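Local coordinates for protein glutathione synthetase-like effector 30 (Gpa-GSS30-apo) (Globodera pallida, PDB 5OET) that probably serves the nematode as a plant-parasitism effector, having arisen by neofunctionalization from a housekeeping glutathione synthetase, the enzyme that joins glycine to gamma-glutamylcysteine, at residues L203-V208 with M220-T225; L238-A243 with V307-F312; H498-K503 with V518-Y523. All blocks are in the same frame, centred on the assembly; numbering follows the deposited sequence.

Overall arrangement
Along the chain the contacts follow in series, each closing before the next opens. Interactions 1 and 3 are neighbours, their centres about 11 Å apart, and they touch directly: His204 and Asp223 of interaction 1 meet Ser521 and His498 of interaction 3, so helix 196-210 and its following loop are tied to the large mixed sheet. Interaction 2 lies where the end of helix 225-240 meets strand 306-314 of a second mixed sheet; its centre is about 33 Å from that of interaction 1 and about 34 Å from that of interaction 3. Helix 225-240 is the link, starting at Thr225 in interaction 1 and ending at Phe240 in interaction 2, spanning two regions of the synthetase-like fold.

Interaction 1: residues L203-V208 with M220-T225; sequences LHRRMV and MPSDQT
This is a helix-loop packing contact in a glutathione synthetase-like fold: residues 220-225, which lead into helix 225-240, run past one side of helix 196-210, and an Asx turn at Asp223 closes the segment. Met220 can be followed outward. Its CB lies 4.1 Å from Arg205 NH1, and CG, set anti to the carbonyl carbon, packs on Tyr523. SD comes to 3.8 Å from Val208 CG2 and also lies near the carbonyl oxygen of His204. The extended chain then bends at its last torsion (chi3 -73°), which brings CE to 3.4 Å from Val208 CG1, so that the two apolar side chains meet tip to tip.

Arg205 slides past Met220 in the opposite direction. Its CG, anti to the backbone N, lies 4.0 Å from Met220 CE. A bend at chi3 (-44°) then carries the guanidinium to the backbone of the loop, where NH1 donates to Met220 O at 2.7 Å. The N-H points only moderately straight at the oxygen (135°), although it approaches nearly along the C=O axis. The acceptor lies at the guanidinium edge, somewhat tilted from its plane.

His204, one residue earlier, turns its ring away, hydrogen-bonding Ser90 through NE2 and Ser521 through ND1. Asp223 is likewise held from a second direction, because OD1 also accepts from His498 N. At the start of the next helix, Thr225 OG1 donates to the syn lone pair of Asp223 OD1 at 2.7 Å, while Thr225 N meets Asp223 OD2 at 3.2 Å from above the carboxylate plane.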
ATOM      1  N   LEU A 203       0.809  -0.011  11.344  1.00 40.39           N
ATOM      2  CA  LEU A 203       2.264   0.143  11.265  1.00 39.81           C
ATOM      3  C   LEU A 203       2.891   0.059  12.643  1.00 40.79           C
ATOM      4  O   LEU A 203       3.832  -0.692  12.855  1.00 40.53           O
ATOM      5  CB  LEU A 203       2.668   1.476  10.617  1.00 38.01           C
ATOM      6  CG  LEU A 203       4.179   1.751  10.510  1.00 38.04           C
ATOM      7  CD1 LEU A 203       4.945   0.550   9.961  1.00 37.50           C
ATOM      8  CD2 LEU A 203       4.427   2.987   9.665  1.00 38.64           C
ATOM      9  N   HIS A 204       2.348   0.845  13.563  1.00 41.79           N
ATOM     10  CA  HIS A 204       2.900   0.964  14.899  1.00 42.52           C
ATOM     11  C   HIS A 204       2.636  -0.236  15.777  1.00 43.83           C
ATOM     12  O   HIS A 204       3.446  -0.524  16.641  1.00 44.52           O
ATOM     13  CB  HIS A 204       2.396   2.233  15.581  1.00 42.46           C
ATOM     14  CG  HIS A 204       3.056   3.474  15.094  1.00 42.67           C
ATOM     15  ND1 HIS A 204       2.602   4.732  15.421  1.00 45.04           N
ATOM     16  CD2 HIS A 204       4.142   3.657  14.311  1.00 43.03           C
ATOM     17  CE1 HIS A 204       3.387   5.636  14.863  1.00 45.49           C
ATOM     18  NE2 HIS A 204       4.328   5.008  14.180  1.00 43.71           N
ATOM     19  N   ARG A 205       1.519  -0.934  15.578  1.00 45.53           N
ATOM     20  CA  ARG A 205       1.286  -2.182  16.316  1.00 48.14           C
ATOM     21  C   ARG A 205       2.351  -3.219  15.928  1.00 47.68           C
ATOM     22  O   ARG A 205       2.805  -4.000  16.753  1.00 47.42           O
ATOM     23  CB  ARG A 205      -0.116  -2.716  16.058  1.00 50.97           C
ATOM     24  CG  ARG A 205      -0.546  -3.849  16.994  1.00 55.41           C
ATOM     25  CD  ARG A 205      -1.872  -4.505  16.578  1.00 58.46           C
ATOM     26  NE  ARG A 205      -2.868  -3.495  16.192  1.00 59.90           N
ATOM     27  CZ  ARG A 205      -3.685  -2.850  17.022  1.00 61.89           C
ATOM     28  NH1 ARG A 205      -3.691  -3.095  18.339  1.00 62.54           N
ATOM     29  NH2 ARG A 205      -4.514  -1.935  16.527  1.00 63.85           N
ATOM     30  N   ARG A 206       2.757  -3.169  14.666  1.00 46.86           N
ATOM     31  CA  ARG A 206       3.750  -4.055  14.118  1.00 47.92           C
ATOM     32  C   ARG A 206       5.149  -3.745  14.659  1.00 47.00           C
ATOM     33  O   ARG A 206       5.853  -4.659  15.059  1.00 46.64           O
ATOM     34  CB  ARG A 206       3.707  -3.977  12.585  1.00 49.39           C
ATOM     35  CG  ARG A 206       4.605  -4.965  11.863  1.00 50.76           C
ATOM     36  CD  ARG A 206       4.644  -4.686  10.363  1.00 51.83           C
ATOM     37  NE  ARG A 206       5.904  -5.208   9.823  1.00 53.12           N
ATOM     38  CZ  ARG A 206       7.050  -4.526   9.704  1.00 53.44           C
ATOM     39  NH1 ARG A 206       7.146  -3.225  10.021  1.00 54.68           N
ATOM     40  NH2 ARG A 206       8.112  -5.158   9.223  1.00 51.36           N
ATOM     41  N   MET A 207       5.543  -2.474  14.671  1.00 45.86           N
ATOM     42  CA  MET A 207       6.856  -2.070  15.209  1.00 46.75           C
ATOM     43  C   MET A 207       7.021  -2.440  16.680  1.00 47.02           C
ATOM     44  O   MET A 207       8.046  -2.999  17.092  1.00 48.75           O
ATOM     45  CB  MET A 207       7.082  -0.554  15.095  1.00 48.01           C
ATOM     46  CG  MET A 207       6.985   0.039  13.708  1.00 49.72           C
ATOM     47  SD  MET A 207       7.991  -0.849  12.519  1.00 51.92           S
ATOM     48  CE  MET A 207       9.622  -0.256  12.968  1.00 52.94           C
ATOM     49  N   VAL A 208       6.011  -2.093  17.466  1.00 45.35           N
ATOM     50  CA  VAL A 208       5.966  -2.383  18.891  1.00 46.10           C
ATOM     51  C   VAL A 208       6.060  -3.891  19.131  1.00 47.47           C
ATOM     52  O   VAL A 208       6.963  -4.354  19.788  1.00 46.69           O
ATOM     53  CB  VAL A 208       4.676  -1.796  19.486  1.00 45.18           C
ATOM     54  CG1 VAL A 208       4.341  -2.393  20.838  1.00 46.90           C
ATOM     55  CG2 VAL A 208       4.794  -0.286  19.574  1.00 44.04           C
ATOM     56  N   MET A 220      -2.825  -0.099  22.416  1.00 63.11           N
ATOM     57  CA  MET A 220      -2.818   0.478  21.080  1.00 60.09           C
ATOM     58  C   MET A 220      -4.156   0.114  20.455  1.00 58.95           C
ATOM     59  O   MET A 220      -4.271  -0.939  19.836  1.00 58.26           O
ATOM     60  CB  MET A 220      -1.654  -0.098  20.285  1.00 60.18           C
ATOM     61  CG  MET A 220      -0.306   0.466  20.695  1.00 60.79           C
ATOM     62  SD  MET A 220       0.959  -0.030  19.530  1.00 62.60           S
ATOM     63  CE  MET A 220       1.098  -1.751  20.009  1.00 62.54           C
ATOM     64  N   PRO A 221      -5.186   0.963  20.650  1.00 59.26           N
ATOM     65  CA  PRO A 221      -6.536   0.620  20.221  1.00 60.00           C
ATOM     66  C   PRO A 221      -6.726   0.598  18.716  1.00 60.36           C
ATOM     67  O   PRO A 221      -6.226   1.471  18.023  1.00 58.00           O
ATOM     68  CB  PRO A 221      -7.397   1.738  20.824  1.00 61.14           C
ATOM     69  CG  PRO A 221      -6.558   2.341  21.887  1.00 61.76           C
ATOM     70  CD  PRO A 221      -5.178   2.268  21.325  1.00 60.59           C
ATOM     71  N   SER A 222      -7.460  -0.414  18.245  1.00 63.70           N
ATOM     72  CA  SER A 222      -7.787  -0.561  16.824  1.00 64.33           C
ATOM     73  C   SER A 222      -8.544   0.648  16.287  1.00 61.65           C
ATOM     74  O   SER A 222      -9.419   1.203  16.937  1.00 60.43           O
ATOM     75  CB  SER A 222      -8.620  -1.833  16.568  1.00 66.97           C
ATOM     76  OG  SER A 222      -7.799  -2.986  16.572  1.00 69.67           O
ATOM     77  N   ASP A 223      -8.157   1.055  15.099  1.00 60.50           N
ATOM     78  CA  ASP A 223      -8.866   2.053  14.354  1.00 62.03           C
ATOM     79  C   ASP A 223      -9.261   1.514  12.971  1.00 59.42           C
ATOM     80  O   ASP A 223      -8.395   1.044  12.212  1.00 57.58           O
ATOM     81  CB  ASP A 223      -7.971   3.261  14.174  1.00 63.66           C
ATOM     82  CG  ASP A 223      -8.658   4.327  13.395  1.00 65.36           C
ATOM     83  OD1 ASP A 223      -9.477   5.044  14.008  1.00 67.53           O
ATOM     84  OD2 ASP A 223      -8.427   4.400  12.166  1.00 67.46           O
ATOM     85  N   GLN A 224     -10.551   1.580  12.650  1.00 57.50           N
ATOM     86  CA  GLN A 224     -11.029   1.295  11.297  1.00 58.11           C
ATOM     87  C   GLN A 224     -11.768   2.541  10.767  1.00 55.08           C
ATOM     88  O   GLN A 224     -12.974   2.531  10.568  1.00 55.91           O
ATOM     89  CB  GLN A 224     -11.913   0.040  11.264  1.00 62.12           C
ATOM     90  CG  GLN A 224     -11.415  -1.161  12.069  1.00 65.39           C
ATOM     91  CD  GLN A 224     -12.141  -1.331  13.403  1.00 70.50           C
ATOM     92  OE1 GLN A 224     -13.352  -1.615  13.439  1.00 73.93           O
ATOM     93  NE2 GLN A 224     -11.398  -1.134  14.516  1.00 71.56           N
ATOM     94  N   THR A 225     -11.025   3.621  10.556  1.00 51.03           N
ATOM     95  CA  THR A 225     -11.606   4.901  10.153  1.00 49.64           C
ATOM     96  C   THR A 225     -11.918   4.946   8.654  1.00 48.05           C
ATOM     97  O   THR A 225     -12.853   5.644   8.242  1.00 47.05           O
ATOM     98  CB  THR A 225     -10.707   6.078  10.582  1.00 50.25           C
ATOM     99  OG1 THR A 225     -10.811   6.237  11.991  1.00 50.78           O
ATOM    100  CG2 THR A 225     -11.140   7.382   9.966  1.00 50.19           C
TER

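Interaction 2: residues L238-A243 with V307-F312; sequences LEFGNA and VVAVVF
Phe240, in the last turn of helix 225-240, lays one face of its ring over the backbone of Ala309, where strand 306-314 turns a corner. The orientation follows from chi1 (-168°), which sets CG anti to the backbone N and sends the ring from the helix toward the strand. Ala309 CA sits 3.6 Å from the centroid of the Phe240 ring and only 13° off the ring normal, which meets the definition of a CH-pi contact over the face. The methyl of Ala309 lies toward one flank of the ring, its CB 3.4 Å from Phe240 CD2, while on the other flank Phe240 CD1 is 3.6 Å from Ala309 O.

Farther out, Val307 crosses the phenylalanine at about a right angle. Its CG1, anti to the backbone N, reaches 3.9 Å from Phe240 CE2 and lies similarly close to CZ, approaching the ring obliquely. Asn242 adds a looser flank, its ND2 4.4 Å from Val307 CB. Between Phe240 and Asn242 the chain leaves the helix through Gly241, whose phi is positive (76°), and then heads for strand 246-251.

That strand runs parallel to 306-314 and pairs with it through Val246, while Leu233 and Ala236 of helix 225-240 pack on Val310, an arrangement consistent with a Rossmann-like alpha/beta layer. Ala309 also touches Trp237, one turn back on the same helix. No hydrogen bond crosses between the two segments. The contact is therefore dispersive, and what defines it is the fit of a flat ring against the backbone corner rather than any directional polar grip.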
ATOM      1  N   LEU A 238     -28.157   4.758   0.907  1.00 53.57           N
ATOM      2  CA  LEU A 238     -29.447   4.157   1.244  1.00 55.39           C
ATOM      3  C   LEU A 238     -30.546   5.171   1.578  1.00 56.79           C
ATOM      4  O   LEU A 238     -31.681   4.985   1.153  1.00 59.20           O
ATOM      5  CB  LEU A 238     -29.311   3.174   2.403  1.00 56.50           C
ATOM      6  CG  LEU A 238     -28.572   1.860   2.178  1.00 57.38           C
ATOM      7  CD1 LEU A 238     -28.496   1.099   3.501  1.00 58.48           C
ATOM      8  CD2 LEU A 238     -29.270   1.022   1.118  1.00 58.85           C
ATOM      9  N   GLU A 239     -30.228   6.230   2.329  1.00 56.58           N
ATOM     10  CA  GLU A 239     -31.237   7.258   2.635  1.00 57.30           C
ATOM     11  C   GLU A 239     -31.725   8.005   1.385  1.00 54.36           C
ATOM     12  O   GLU A 239     -32.830   8.508   1.368  1.00 53.60           O
ATOM     13  CB  GLU A 239     -30.752   8.297   3.651  1.00 61.17           C
ATOM     14  CG  GLU A 239     -30.151   7.809   4.976  1.00 66.30           C
ATOM     15  CD  GLU A 239     -30.705   6.487   5.547  1.00 73.03           C
ATOM     16  OE1 GLU A 239     -31.948   6.360   5.761  1.00 78.19           O
ATOM     17  OE2 GLU A 239     -29.874   5.570   5.816  1.00 74.61           O
ATOM     18  N   PHE A 240     -30.891   8.097   0.358  1.00 52.05           N
ATOM     19  CA  PHE A 240     -31.302   8.684  -0.923  1.00 52.09           C
ATOM     20  C   PHE A 240     -32.279   7.764  -1.686  1.00 52.85           C
ATOM     21  O   PHE A 240     -33.204   8.243  -2.336  1.00 52.16           O
ATOM     22  CB  PHE A 240     -30.082   9.010  -1.784  1.00 50.21           C
ATOM     23  CG  PHE A 240     -30.392   9.869  -2.966  1.00 49.51           C
ATOM     24  CD1 PHE A 240     -30.522  11.238  -2.825  1.00 48.44           C
ATOM     25  CD2 PHE A 240     -30.567   9.302  -4.228  1.00 50.07           C
ATOM     26  CE1 PHE A 240     -30.833  12.023  -3.925  1.00 49.46           C
ATOM     27  CE2 PHE A 240     -30.868  10.094  -5.331  1.00 49.76           C
ATOM     28  CZ  PHE A 240     -31.001  11.451  -5.183  1.00 49.64           C
ATOM     29  N   GLY A 241     -32.040   6.458  -1.617  1.00 53.50           N
ATOM     30  CA  GLY A 241     -33.032   5.459  -1.999  1.00 55.29           C
ATOM     31  C   GLY A 241     -33.249   5.258  -3.490  1.00 56.07           C
ATOM     32  O   GLY A 241     -34.377   4.996  -3.914  1.00 58.57           O
ATOM     33  N   ASN A 242     -32.173   5.357  -4.264  1.00 54.44           N
ATOM     34  CA  ASN A 242     -32.188   5.146  -5.708  1.00 54.53           C
ATOM     35  C   ASN A 242     -31.102   4.131  -6.038  1.00 53.68           C
ATOM     36  O   ASN A 242     -29.920   4.451  -5.933  1.00 52.67           O
ATOM     37  CB  ASN A 242     -31.904   6.475  -6.406  1.00 54.19           C
ATOM     38  CG  ASN A 242     -32.066   6.423  -7.928  1.00 55.08           C
ATOM     39  OD1 ASN A 242     -31.567   5.521  -8.616  1.00 54.50           O
ATOM     40  ND2 ASN A 242     -32.724   7.444  -8.460  1.00 55.02           N
ATOM     41  N   ALA A 243     -31.507   2.928  -6.439  1.00 54.70           N
ATOM     42  CA  ALA A 243     -30.568   1.827  -6.717  1.00 54.69           C
ATOM     43  C   ALA A 243     -29.573   2.128  -7.815  1.00 54.59           C
ATOM     44  O   ALA A 243     -28.486   1.569  -7.800  1.00 53.15           O
ATOM     45  CB  ALA A 243     -31.307   0.548  -7.080  1.00 56.48           C
ATOM     46  N   VAL A 307     -27.875   9.766 -11.786  1.00 49.47           N
ATOM     47  CA  VAL A 307     -28.318  10.531 -10.646  1.00 47.61           C
ATOM     48  C   VAL A 307     -27.256  10.360  -9.559  1.00 45.50           C
ATOM     49  O   VAL A 307     -26.642   9.312  -9.423  1.00 44.67           O
ATOM     50  CB  VAL A 307     -29.738  10.121 -10.200  1.00 48.24           C
ATOM     51  CG1 VAL A 307     -30.234  11.009  -9.070  1.00 47.65           C
ATOM     52  CG2 VAL A 307     -30.711  10.237 -11.378  1.00 49.48           C
ATOM     53  N   VAL A 308     -26.979  11.437  -8.840  1.00 45.02           N
ATOM     54  CA  VAL A 308     -25.940  11.443  -7.824  1.00 43.31           C
ATOM     55  C   VAL A 308     -26.659  11.507  -6.495  1.00 43.05           C
ATOM     56  O   VAL A 308     -27.369  12.475  -6.228  1.00 44.09           O
ATOM     57  CB  VAL A 308     -24.999  12.650  -7.980  1.00 42.77           C
ATOM     58  CG1 VAL A 308     -23.999  12.703  -6.842  1.00 42.43           C
ATOM     59  CG2 VAL A 308     -24.259  12.603  -9.301  1.00 43.13           C
ATOM     60  N   ALA A 309     -26.483  10.467  -5.684  1.00 42.58           N
ATOM     61  CA  ALA A 309     -27.108  10.362  -4.365  1.00 42.42           C
ATOM     62  C   ALA A 309     -26.347  11.158  -3.296  1.00 42.39           C
ATOM     63  O   ALA A 309     -26.958  11.804  -2.439  1.00 44.26           O
ATOM     64  CB  ALA A 309     -27.218   8.906  -3.946  1.00 42.11           C
ATOM     65  N   VAL A 310     -25.016  11.095  -3.344  1.00 41.37           N
ATOM     66  CA  VAL A 310     -24.138  11.709  -2.361  1.00 40.21           C
ATOM     67  C   VAL A 310     -23.046  12.455  -3.086  1.00 40.19           C
ATOM     68  O   VAL A 310     -22.420  11.888  -3.962  1.00 39.73           O
ATOM     69  CB  VAL A 310     -23.453  10.634  -1.506  1.00 39.71           C
ATOM     70  CG1 VAL A 310     -22.594  11.266  -0.406  1.00 39.47           C
ATOM     71  CG2 VAL A 310     -24.485   9.690  -0.924  1.00 40.30           C
ATOM     72  N   VAL A 311     -22.801  13.706  -2.719  1.00 41.73           N
ATOM     73  CA  VAL A 311     -21.604  14.400  -3.197  1.00 43.45           C
ATOM     74  C   VAL A 311     -20.575  14.441  -2.075  1.00 44.53           C
ATOM     75  O   VAL A 311     -20.695  15.210  -1.130  1.00 44.91           O
ATOM     76  CB  VAL A 311     -21.888  15.804  -3.733  1.00 43.55           C
ATOM     77  CG1 VAL A 311     -20.590  16.465  -4.184  1.00 43.80           C
ATOM     78  CG2 VAL A 311     -22.817  15.717  -4.917  1.00 45.15           C
ATOM     79  N   PHE A 312     -19.564  13.591  -2.189  1.00 47.04           N
ATOM     80  CA  PHE A 312     -18.501  13.547  -1.226  1.00 48.50           C
ATOM     81  C   PHE A 312     -17.466  14.597  -1.635  1.00 50.32           C
ATOM     82  O   PHE A 312     -16.728  14.417  -2.591  1.00 51.49           O
ATOM     83  CB  PHE A 312     -17.978  12.112  -1.157  1.00 49.76           C
ATOM     84  CG  PHE A 312     -17.178  11.789   0.085  1.00 51.06           C
ATOM     85  CD1 PHE A 312     -17.465  12.349   1.336  1.00 51.53           C
ATOM     86  CD2 PHE A 312     -16.137  10.878   0.001  1.00 51.16           C
ATOM     87  CE1 PHE A 312     -16.707  12.011   2.454  1.00 51.80           C
ATOM     88  CE2 PHE A 312     -15.369  10.544   1.112  1.00 51.26           C
ATOM     89  CZ  PHE A 312     -15.655  11.103   2.340  1.00 51.24           C
TER

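Interaction 3: residues H498-K503 with V518-Y523; sequences HMMKSK and VYDSPY
Antiparallel pairing of Lys501 and Ser502 with Tyr519 and Val518 joins strand 490-504 to strand 517-524 in the large mixed sheet, and the contact is buried. The axes of 498-503 and 518-520 approach to 4.4 Å with 138° between their directions. Ser502 and Val518 form a hydrogen-bonded pair: Ser502 N donates to Val518 O at 3.0 Å (155°, in the carbonyl plane), while the return bond from Val518 N to Ser502 O is weak. Farther along, Asp520 N donates to Met500 O at 3.0 Å from above the carbonyl plane.

On the face shared by Ser502 and Asp520, Ser502 OG donates to the anti lone pair of Asp520 OD2 at 2.6 Å. That oxygen is also bonded to Ser94, so two hydroxyls grip it. Met500 lies alongside Asp520 and bends at its end to place CE 3.6 Å from Pro522 CB.

The other face carries the non-hydrogen-bonded pair Lys501 and Tyr519. The lysine chain, bent at chi2 and chi3, lies alongside the tyrosine: CD is 4.0 Å from the Tyr519 ring centroid, a CH-pi contact, and NZ is 4.4 Å from it and 23° off the normal, a cation-pi contact. Ser517 also hydrogen-bonds NZ.

Strand 469-484 flanks segment 498-503, Tyr519 shares backbone hydrogen bonds with Pro88 and Ser90, strand 94-96 runs parallel to 517-524, and helix 196-210 packs through Phe200 against the Tyr519 ring.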
ATOM      1  N   HIS A 498      -9.704   7.440  15.569  1.00 46.28           N
ATOM      2  CA  HIS A 498      -8.693   8.278  16.224  1.00 47.79           C
ATOM      3  C   HIS A 498      -7.339   8.200  15.548  1.00 45.95           C
ATOM      4  O   HIS A 498      -6.923   7.141  15.087  1.00 44.76           O
ATOM      5  CB  HIS A 498      -8.558   7.883  17.701  1.00 48.87           C
ATOM      6  CG  HIS A 498      -8.069   6.489  17.893  1.00 49.34           C
ATOM      7  ND1 HIS A 498      -8.905   5.390  17.928  1.00 51.70           N
ATOM      8  CD2 HIS A 498      -6.810   6.008  18.008  1.00 49.35           C
ATOM      9  CE1 HIS A 498      -8.179   4.294  18.078  1.00 52.55           C
ATOM     10  NE2 HIS A 498      -6.905   4.640  18.142  1.00 51.01           N
ATOM     11  N   MET A 499      -6.652   9.330  15.543  1.00 46.33           N
ATOM     12  CA  MET A 499      -5.332   9.468  14.948  1.00 47.61           C
ATOM     13  C   MET A 499      -4.499  10.376  15.830  1.00 46.81           C
ATOM     14  O   MET A 499      -5.008  10.944  16.798  1.00 46.58           O
ATOM     15  CB  MET A 499      -5.470  10.107  13.577  1.00 49.52           C
ATOM     16  CG  MET A 499      -6.033  11.527  13.656  1.00 52.19           C
ATOM     17  SD  MET A 499      -5.636  12.460  12.195  1.00 55.35           S
ATOM     18  CE  MET A 499      -3.896  12.680  12.436  1.00 56.91           C
ATOM     19  N   MET A 500      -3.243  10.563  15.460  1.00 47.00           N
ATOM     20  CA  MET A 500      -2.361  11.435  16.226  1.00 48.74           C
ATOM     21  C   MET A 500      -1.354  12.074  15.303  1.00 47.49           C
ATOM     22  O   MET A 500      -1.009  11.517  14.274  1.00 46.74           O
ATOM     23  CB  MET A 500      -1.684  10.627  17.320  1.00 50.90           C
ATOM     24  CG  MET A 500      -0.888  11.409  18.337  1.00 54.75           C
ATOM     25  SD  MET A 500      -0.599  10.430  19.840  1.00 59.56           S
ATOM     26  CE  MET A 500      -2.152  10.720  20.648  1.00 60.47           C
ATOM     27  N   LYS A 501      -0.924  13.268  15.658  1.00 48.81           N
ATOM     28  CA  LYS A 501       0.106  13.973  14.911  1.00 50.13           C
ATOM     29  C   LYS A 501       1.047  14.587  15.919  1.00 48.60           C
ATOM     30  O   LYS A 501       0.596  15.194  16.859  1.00 47.03           O
ATOM     31  CB  LYS A 501      -0.508  15.057  14.011  1.00 52.25           C
ATOM     32  CG  LYS A 501      -1.174  14.542  12.747  1.00 52.48           C
ATOM     33  CD  LYS A 501      -0.308  14.652  11.488  1.00 54.63           C
ATOM     34  CE  LYS A 501      -0.480  15.987  10.764  1.00 56.66           C
ATOM     35  NZ  LYS A 501       0.324  16.054   9.509  1.00 56.95           N
ATOM     36  N   SER A 502       2.347  14.388  15.726  1.00 49.49           N
ATOM     37  CA  SER A 502       3.378  14.966  16.580  1.00 50.08           C
ATOM     38  C   SER A 502       4.145  16.014  15.808  1.00 49.68           C
ATOM     39  O   SER A 502       4.433  15.819  14.634  1.00 48.01           O
ATOM     40  CB  SER A 502       4.342  13.897  17.045  1.00 50.47           C
ATOM     41  OG  SER A 502       3.684  12.993  17.896  1.00 52.25           O
ATOM     42  N   LYS A 503       4.454  17.123  16.479  1.00 50.87           N
ATOM     43  CA  LYS A 503       5.321  18.163  15.937  1.00 52.63           C
ATOM     44  C   LYS A 503       6.499  18.316  16.862  1.00 53.79           C
ATOM     45  O   LYS A 503       6.413  17.869  17.992  1.00 56.62           O
ATOM     46  CB  LYS A 503       4.577  19.494  15.779  1.00 53.45           C
ATOM     47  CG  LYS A 503       4.020  20.101  17.054  1.00 56.08           C
ATOM     48  CD  LYS A 503       3.870  21.620  16.908  1.00 57.84           C
ATOM     49  CE  LYS A 503       3.100  22.257  18.048  1.00 59.94           C
ATOM     50  NZ  LYS A 503       1.779  21.592  18.270  1.00 60.80           N
ATOM     51  N   VAL A 518       4.176  15.139  11.834  1.00 52.11           N
ATOM     52  CA  VAL A 518       4.456  13.742  11.568  1.00 49.18           C
ATOM     53  C   VAL A 518       3.254  12.899  12.014  1.00 46.97           C
ATOM     54  O   VAL A 518       2.636  13.185  13.011  1.00 45.42           O
ATOM     55  CB  VAL A 518       5.780  13.372  12.292  1.00 49.48           C
ATOM     56  CG1 VAL A 518       5.729  12.037  13.025  1.00 49.76           C
ATOM     57  CG2 VAL A 518       6.937  13.394  11.324  1.00 49.43           C
ATOM     58  N   TYR A 519       2.916  11.858  11.278  1.00 46.54           N
ATOM     59  CA  TYR A 519       1.816  11.009  11.694  1.00 45.63           C
ATOM     60  C   TYR A 519       2.297  10.131  12.800  1.00 44.94           C
ATOM     61  O   TYR A 519       3.428   9.703  12.813  1.00 45.25           O
ATOM     62  CB  TYR A 519       1.297  10.161  10.546  1.00 45.87           C
ATOM     63  CG  TYR A 519       0.555  10.990   9.566  1.00 47.90           C
ATOM     64  CD1 TYR A 519      -0.812  11.277   9.740  1.00 47.88           C
ATOM     65  CD2 TYR A 519       1.221  11.543   8.466  1.00 49.23           C
ATOM     66  CE1 TYR A 519      -1.490  12.075   8.830  1.00 47.28           C
ATOM     67  CE2 TYR A 519       0.559  12.342   7.557  1.00 49.66           C
ATOM     68  CZ  TYR A 519      -0.791  12.607   7.751  1.00 49.03           C
ATOM     69  OH  TYR A 519      -1.383  13.402   6.834  1.00 49.95           O
ATOM     70  N   ASP A 520       1.411   9.843  13.722  1.00 45.04           N
ATOM     71  CA  ASP A 520       1.774   9.132  14.918  1.00 46.87           C
ATOM     72  C   ASP A 520       0.570   8.288  15.314  1.00 45.36           C
ATOM     73  O   ASP A 520      -0.452   8.343  14.658  1.00 45.34           O
ATOM     74  CB  ASP A 520       2.131  10.161  15.997  1.00 49.41           C
ATOM     75  CG  ASP A 520       3.026   9.599  17.082  1.00 52.42           C
ATOM     76  OD1 ASP A 520       2.983   8.365  17.322  1.00 54.80           O
ATOM     77  OD2 ASP A 520       3.780  10.390  17.707  1.00 54.91           O
ATOM     78  N   SER A 521       0.696   7.492  16.355  1.00 45.22           N
ATOM     79  CA  SER A 521      -0.466   6.847  16.953  1.00 46.54           C
ATOM     80  C   SER A 521      -0.238   6.668  18.472  1.00 46.28           C
ATOM     81  O   SER A 521       0.895   6.550  18.919  1.00 44.48           O
ATOM     82  CB  SER A 521      -0.771   5.516  16.247  1.00 46.59           C
ATOM     83  OG  SER A 521       0.132   4.512  16.643  1.00 47.40           O
ATOM     84  N   PRO A 522      -1.317   6.673  19.263  1.00 45.74           N
ATOM     85  CA  PRO A 522      -1.128   6.721  20.696  1.00 47.30           C
ATOM     86  C   PRO A 522      -0.769   5.361  21.264  1.00 47.86           C
ATOM     87  O   PRO A 522      -1.252   4.341  20.760  1.00 49.36           O
ATOM     88  CB  PRO A 522      -2.498   7.165  21.204  1.00 46.98           C
ATOM     89  CG  PRO A 522      -3.433   6.541  20.238  1.00 46.44           C
ATOM     90  CD  PRO A 522      -2.736   6.553  18.911  1.00 45.36           C
ATOM     91  N   TYR A 523       0.112   5.358  22.267  1.00 48.26           N
ATOM     92  CA  TYR A 523       0.322   4.205  23.132  1.00 49.25           C
ATOM     93  C   TYR A 523      -0.213   4.592  24.516  1.00 50.22           C
ATOM     94  O   TYR A 523       0.326   5.483  25.168  1.00 48.59           O
ATOM     95  CB  TYR A 523       1.802   3.813  23.197  1.00 49.00           C
ATOM     96  CG  TYR A 523       2.044   2.457  23.825  1.00 49.03           C
ATOM     97  CD1 TYR A 523       2.160   2.314  25.212  1.00 50.44           C
ATOM     98  CD2 TYR A 523       2.157   1.312  23.032  1.00 47.78           C
ATOM     99  CE1 TYR A 523       2.399   1.073  25.788  1.00 51.09           C
ATOM    100  CE2 TYR A 523       2.378   0.066  23.602  1.00 48.93           C
ATOM    101  CZ  TYR A 523       2.495  -0.054  24.978  1.00 50.49           C
ATOM    102  OH  TYR A 523       2.726  -1.294  25.537  1.00 51.92           O
TER